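Sca-family protein (Rickettsia rickettsii, PDB 4LQ8) probably takes part in adhesion-related interactions of Rickettsia with its host cell, this chain forming the N-terminal head domains of the longer surface antigen. Local coordinates at residues Asp63-Ala68 and Asn154-Ala159; Ser116-Phe119 and Ala123-Glu126. All blocks are in the same frame, centred on the assembly; numbering follows the deposited sequence.

Interaction 1: residues Asp63-Ala68 and Asn154-Ala159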
loop_
_atom_site.group_PDB
_atom_site.type_symbol
_atom_site.label_atom_id
_atom_site.label_comp_id
_atom_site.label_asym_id
_atom_site.label_seq_id
_atom_site.Cartn_x
_atom_site.Cartn_y
_atom_site.Cartn_z
ATOM N N ASP A 63 -0.552 -6.474 16.222
ATOM C CA ASP A 63 -0.710 -5.322 17.097
ATOM C C ASP A 63 -1.908 -4.435 16.625
ATOM O O ASP A 63 -2.487 -4.729 15.569
ATOM C CB ASP A 63 0.636 -4.576 17.267
ATOM C CG ASP A 63 1.136 -3.648 16.180
ATOM O OD1 ASP A 63 0.304 -3.041 15.480
ATOM O OD2 ASP A 63 2.344 -3.388 16.149
ATOM N N PRO A 64 -2.330 -3.402 17.397
ATOM C CA PRO A 64 -3.507 -2.604 16.980
ATOM C C PRO A 64 -3.391 -1.839 15.665
ATOM O O PRO A 64 -4.411 -1.624 15.028
ATOM C CB PRO A 64 -3.735 -1.642 18.161
ATOM C CG PRO A 64 -2.989 -2.239 19.294
ATOM C CD PRO A 64 -1.807 -2.921 18.691
ATOM N N ILE A 65 -2.173 -1.441 15.249
ATOM C CA ILE A 65 -1.995 -0.711 13.991
ATOM C C ILE A 65 -2.226 -1.646 12.817
ATOM O O ILE A 65 -3.003 -1.322 11.923
ATOM C CB ILE A 65 -0.614 0.006 13.893
ATOM C CG1 ILE A 65 -0.220 0.769 15.215
ATOM C CG2 ILE A 65 -0.508 0.897 12.647
ATOM C CD1 ILE A 65 -1.185 1.613 15.860
ATOM N N THR A 66 -1.533 -2.792 12.801
ATOM C CA THR A 66 -1.638 -3.808 11.750
ATOM C C THR A 66 -3.096 -4.245 11.626
ATOM O O THR A 66 -3.619 -4.276 10.511
ATOM C CB THR A 66 -0.741 -4.993 12.072
ATOM O OG1 THR A 66 0.554 -4.519 12.444
ATOM C CG2 THR A 66 -0.642 -5.991 10.916
ATOM N N LYS A 67 -3.759 -4.513 12.777
ATOM C CA LYS A 67 -5.160 -4.912 12.802
ATOM C C LYS A 67 -6.060 -3.809 12.192
ATOM O O LYS A 67 -6.874 -4.125 11.332
ATOM C CB LYS A 67 -5.611 -5.281 14.225
ATOM C CG LYS A 67 -7.018 -5.910 14.250
ATOM C CD LYS A 67 -7.373 -6.449 15.612
ATOM C CE LYS A 67 -8.737 -7.103 15.645
ATOM N NZ LYS A 67 -8.975 -7.795 16.933
ATOM N N ALA A 68 -5.867 -2.532 12.589
ATOM C CA ALA A 68 -6.645 -1.401 12.059
ATOM C C ALA A 68 -6.487 -1.266 10.545
ATOM O O ALA A 68 -7.477 -1.040 9.849
ATOM C CB ALA A 68 -6.245 -0.108 12.738
ATOM N N ASN A 154 -6.062 9.198 12.579
ATOM C CA ASN A 154 -6.734 9.889 13.684
ATOM C C ASN A 154 -6.884 9.024 14.944
ATOM O O ASN A 154 -6.794 9.569 16.032
ATOM C CB ASN A 154 -8.086 10.476 13.276
ATOM C CG ASN A 154 -8.008 11.614 12.281
ATOM O OD1 ASN A 154 -6.973 12.268 12.104
ATOM N ND2 ASN A 154 -9.111 11.872 11.592
ATOM N N THR A 155 -7.111 7.696 14.812
ATOM C CA THR A 155 -7.238 6.789 15.956
ATOM C C THR A 155 -5.895 6.612 16.711
ATOM O O THR A 155 -5.886 6.542 17.938
ATOM C CB THR A 155 -7.834 5.429 15.497
ATOM O OG1 THR A 155 -9.114 5.656 14.918
ATOM C CG2 THR A 155 -7.970 4.405 16.627
ATOM N N PHE A 156 -4.786 6.514 15.977
ATOM C CA PHE A 156 -3.486 6.226 16.562
ATOM C C PHE A 156 -2.495 7.378 16.495
ATOM O O PHE A 156 -1.303 7.147 16.621
ATOM C CB PHE A 156 -2.898 4.950 15.923
ATOM C CG PHE A 156 -3.820 3.753 16.058
ATOM C CD1 PHE A 156 -3.854 3.011 17.234
ATOM C CD2 PHE A 156 -4.687 3.399 15.025
ATOM C CE1 PHE A 156 -4.692 1.902 17.350
ATOM C CE2 PHE A 156 -5.538 2.306 15.152
ATOM C CZ PHE A 156 -5.554 1.578 16.322
ATOM N N SER A 157 -2.988 8.606 16.332
ATOM C CA SER A 157 -2.180 9.822 16.250
ATOM C C SER A 157 -1.683 10.166 17.642
ATOM O O SER A 157 -2.448 10.009 18.595
ATOM C CB SER A 157 -3.063 10.971 15.768
ATOM O OG SER A 157 -2.358 12.191 15.647
ATOM N N ALA A 158 -0.427 10.672 17.767
ATOM C CA ALA A 158 0.092 11.142 19.058
ATOM C C ALA A 158 -0.683 12.413 19.417
ATOM O O ALA A 158 -0.983 12.620 20.589
ATOM C CB ALA A 158 1.577 11.440 18.974
ATOM N N ALA A 159 -1.071 13.217 18.388
ATOM C CA ALA A 159 -1.864 14.449 18.543
ATOM C C ALA A 159 -3.232 14.154 19.167
ATOM O O ALA A 159 -3.699 14.937 19.995
ATOM C CB ALA A 159 -2.031 15.152 17.202
#
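The backbone N of Ile65, the residue whose side chain lies over the Phe156 ring, shares its acceptor, Asp63 OD1, with the next amide. Ile65 N reaches Asp63 OD1 at 3.0 Å through a bent bond. Thr66 N comes to the same Asp63 OD1 at 3.3 Å from the other face of the carboxylate, almost straight at 169°. This is an N-cap on helix 64-90, and the other oxygen, Asp63 OD2, bonds to His238 NE2 on strand 236-245.

The capped first turn meets Phe156, the first residue to leave helical geometry after helix 135-155. Its CG stands anti to its own carbonyl carbon (chi1 -56°), which sends the ring across to Pro64, Ile65 and Ala68. Ile65 CD1 sits over one face as a CH-pi contact, 3.7 Å from the centroid of the Phe156 ring and displaced toward CD1 and CG. The opposite face carries Thr155 CG2, so two methyl groups sandwich the ring. At the far end, Ala68 CB lies 3.5 Å from Phe156 CE2, while Pro64 CB lies 3.8 Å from Phe156 CE1. Pro64 O, 3.6 Å from Phe156 CZ, is already taken by Ala68 N in the helix. Beyond the two segments, Tyr162 meets Phe156 edge to face.

No hydrogen bond joins the segments. Asp63 caps its own helix and, with Thr66, ties it to the sheet through His238 and Glu264, while the start of one helix and the end of the other meet through the apolar fit of a single aromatic ring.

Interaction 2: residues Ser116-Phe119 and Ala123-Glu126; sequences STFF and ANRE
Phe118 CG is anti to its backbone N (chi1 -178°), and Asn124 CG lies beside its own N, anti to the carbonyl carbon (chi1 -60°); these two settings bring ring and amide together. The result is an amide-pi stack closing a tight helix-loop-helix corner, where helix 116-120 hands the chain over to helix 125-132. The ring of Phe118 and the amide of Asn124 are only 16° from parallel, with the amide over one face and shifted toward the rim. Asn124 CB contributes a CH-pi contact to that face, 4.1 Å from the centroid of the Phe118 ring.

The amide is probably turned over in the model, so the stack is better judged by its carbons than by which outer atom is oxygen. Both residues are buried. Phe118 also touches Ile82 and Ile85 of helix 64-90, Ile105 of helix 95-111 and Ile128 of helix 125-132, which makes its side chain a meeting point of the surrounding helices. Its backbone N bonds to Glu108 OE2, fixing the short helix to helix 95-111. Within the stack, the nearest carbon pair is Asn124 CG over Phe118 CE1, at 3.4 Å.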
loop_
_atom_site.group_PDB
_atom_site.type_symbol
_atom_site.label_atom_id
_atom_site.label_comp_id
_atom_site.label_asym_id
_atom_site.label_seq_id
_atom_site.Cartn_x
_atom_site.Cartn_y
_atom_site.Cartn_z
ATOM N N SER A 116 -7.694 -16.077 1.207
ATOM C CA SER A 116 -6.300 -16.360 0.877
ATOM C C SER A 116 -6.187 -17.333 -0.345
ATOM O O SER A 116 -5.452 -17.049 -1.292
ATOM C CB SER A 116 -5.583 -16.905 2.112
ATOM O OG SER A 116 -4.215 -17.143 1.838
ATOM N N THR A 117 -6.981 -18.407 -0.352
ATOM C CA THR A 117 -6.989 -19.379 -1.458
ATOM C C THR A 117 -7.535 -18.733 -2.746
ATOM O O THR A 117 -6.919 -18.885 -3.789
ATOM C CB THR A 117 -7.709 -20.683 -1.050
ATOM O OG1 THR A 117 -7.066 -21.182 0.122
ATOM C CG2 THR A 117 -7.660 -21.762 -2.155
ATOM N N PHE A 118 -8.646 -17.974 -2.657
ATOM C CA PHE A 118 -9.202 -17.277 -3.812
ATOM C C PHE A 118 -8.146 -16.389 -4.494
ATOM O O PHE A 118 -7.959 -16.487 -5.707
ATOM C CB PHE A 118 -10.408 -16.409 -3.408
ATOM C CG PHE A 118 -11.048 -15.708 -4.590
ATOM C CD1 PHE A 118 -11.989 -16.362 -5.386
ATOM C CD2 PHE A 118 -10.691 -14.409 -4.923
ATOM C CE1 PHE A 118 -12.570 -15.717 -6.492
ATOM C CE2 PHE A 118 -11.265 -13.771 -6.032
ATOM C CZ PHE A 118 -12.207 -14.426 -6.798
ATOM N N PHE A 119 -7.486 -15.503 -3.727
ATOM C CA PHE A 119 -6.530 -14.544 -4.305
ATOM C C PHE A 119 -5.221 -15.175 -4.760
ATOM O O PHE A 119 -4.589 -14.646 -5.672
ATOM C CB PHE A 119 -6.284 -13.346 -3.373
ATOM C CG PHE A 119 -7.474 -12.411 -3.335
ATOM C CD1 PHE A 119 -7.750 -11.565 -4.404
ATOM C CD2 PHE A 119 -8.333 -12.389 -2.232
ATOM C CE1 PHE A 119 -8.890 -10.761 -4.399
ATOM C CE2 PHE A 119 -9.452 -11.561 -2.215
ATOM C CZ PHE A 119 -9.725 -10.748 -3.297
ATOM N N ALA A 123 -6.405 -19.092 -11.537
ATOM C CA ALA A 123 -7.660 -19.193 -12.307
ATOM C C ALA A 123 -8.628 -18.029 -12.010
ATOM O O ALA A 123 -9.527 -17.785 -12.814
ATOM C CB ALA A 123 -8.340 -20.536 -12.078
ATOM N N ASN A 124 -8.402 -17.268 -10.907
ATOM C CA ASN A 124 -9.256 -16.113 -10.570
ATOM C C ASN A 124 -8.751 -14.787 -11.088
ATOM O O ASN A 124 -9.474 -13.789 -10.989
ATOM C CB ASN A 124 -9.531 -16.015 -9.069
ATOM C CG ASN A 124 -10.230 -17.219 -8.527
ATOM O OD1 ASN A 124 -9.842 -17.765 -7.511
ATOM N ND2 ASN A 124 -11.271 -17.632 -9.195
ATOM N N ARG A 125 -7.544 -14.768 -11.658
ATOM C CA ARG A 125 -6.889 -13.561 -12.165
ATOM C C ARG A 125 -7.732 -12.789 -13.179
ATOM O O ARG A 125 -7.831 -11.579 -13.055
ATOM C CB ARG A 125 -5.485 -13.880 -12.725
ATOM C CG ARG A 125 -4.609 -12.639 -12.982
ATOM C CD ARG A 125 -3.262 -12.979 -13.630
ATOM N NE ARG A 125 -2.193 -13.228 -12.652
ATOM C CZ ARG A 125 -1.882 -14.422 -12.144
ATOM N NH1 ARG A 125 -2.569 -15.500 -12.495
ATOM N NH2 ARG A 125 -0.889 -14.541 -11.274
ATOM N N GLU A 126 -8.325 -13.462 -14.169
ATOM C CA GLU A 126 -9.156 -12.781 -15.170
ATOM C C GLU A 126 -10.409 -12.149 -14.548
ATOM O O GLU A 126 -10.771 -11.040 -14.930
ATOM C CB GLU A 126 -9.509 -13.695 -16.360
ATOM C CG GLU A 126 -10.410 -14.884 -16.029
ATOM C CD GLU A 126 -10.904 -15.674 -17.229
ATOM O OE1 GLU A 126 -12.141 -15.767 -17.410
ATOM O OE2 GLU A 126 -10.056 -16.208 -17.983
#

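In the fold
Along the chain the order is 63-68, 116-119, 123-126, 154-159: interaction 1 brings together the two ends of a largely helical region, and interaction 2 lies within that span. Their centres are 30 Å apart and their nearest atoms about 15 Å, so they do not touch. Helix 64-90 connects them, since it starts at interaction 1 and farther on offers Ile82 and Ile85 to Phe118 of interaction 2. Helices 125-132 and 135-155 then lead back from the second contact to the first. Interaction 1 sits where the helices meet strands 236-245 and 258-265, which Ile65 and Thr66 touch, whereas interaction 2 shapes a corner among the helices themselves.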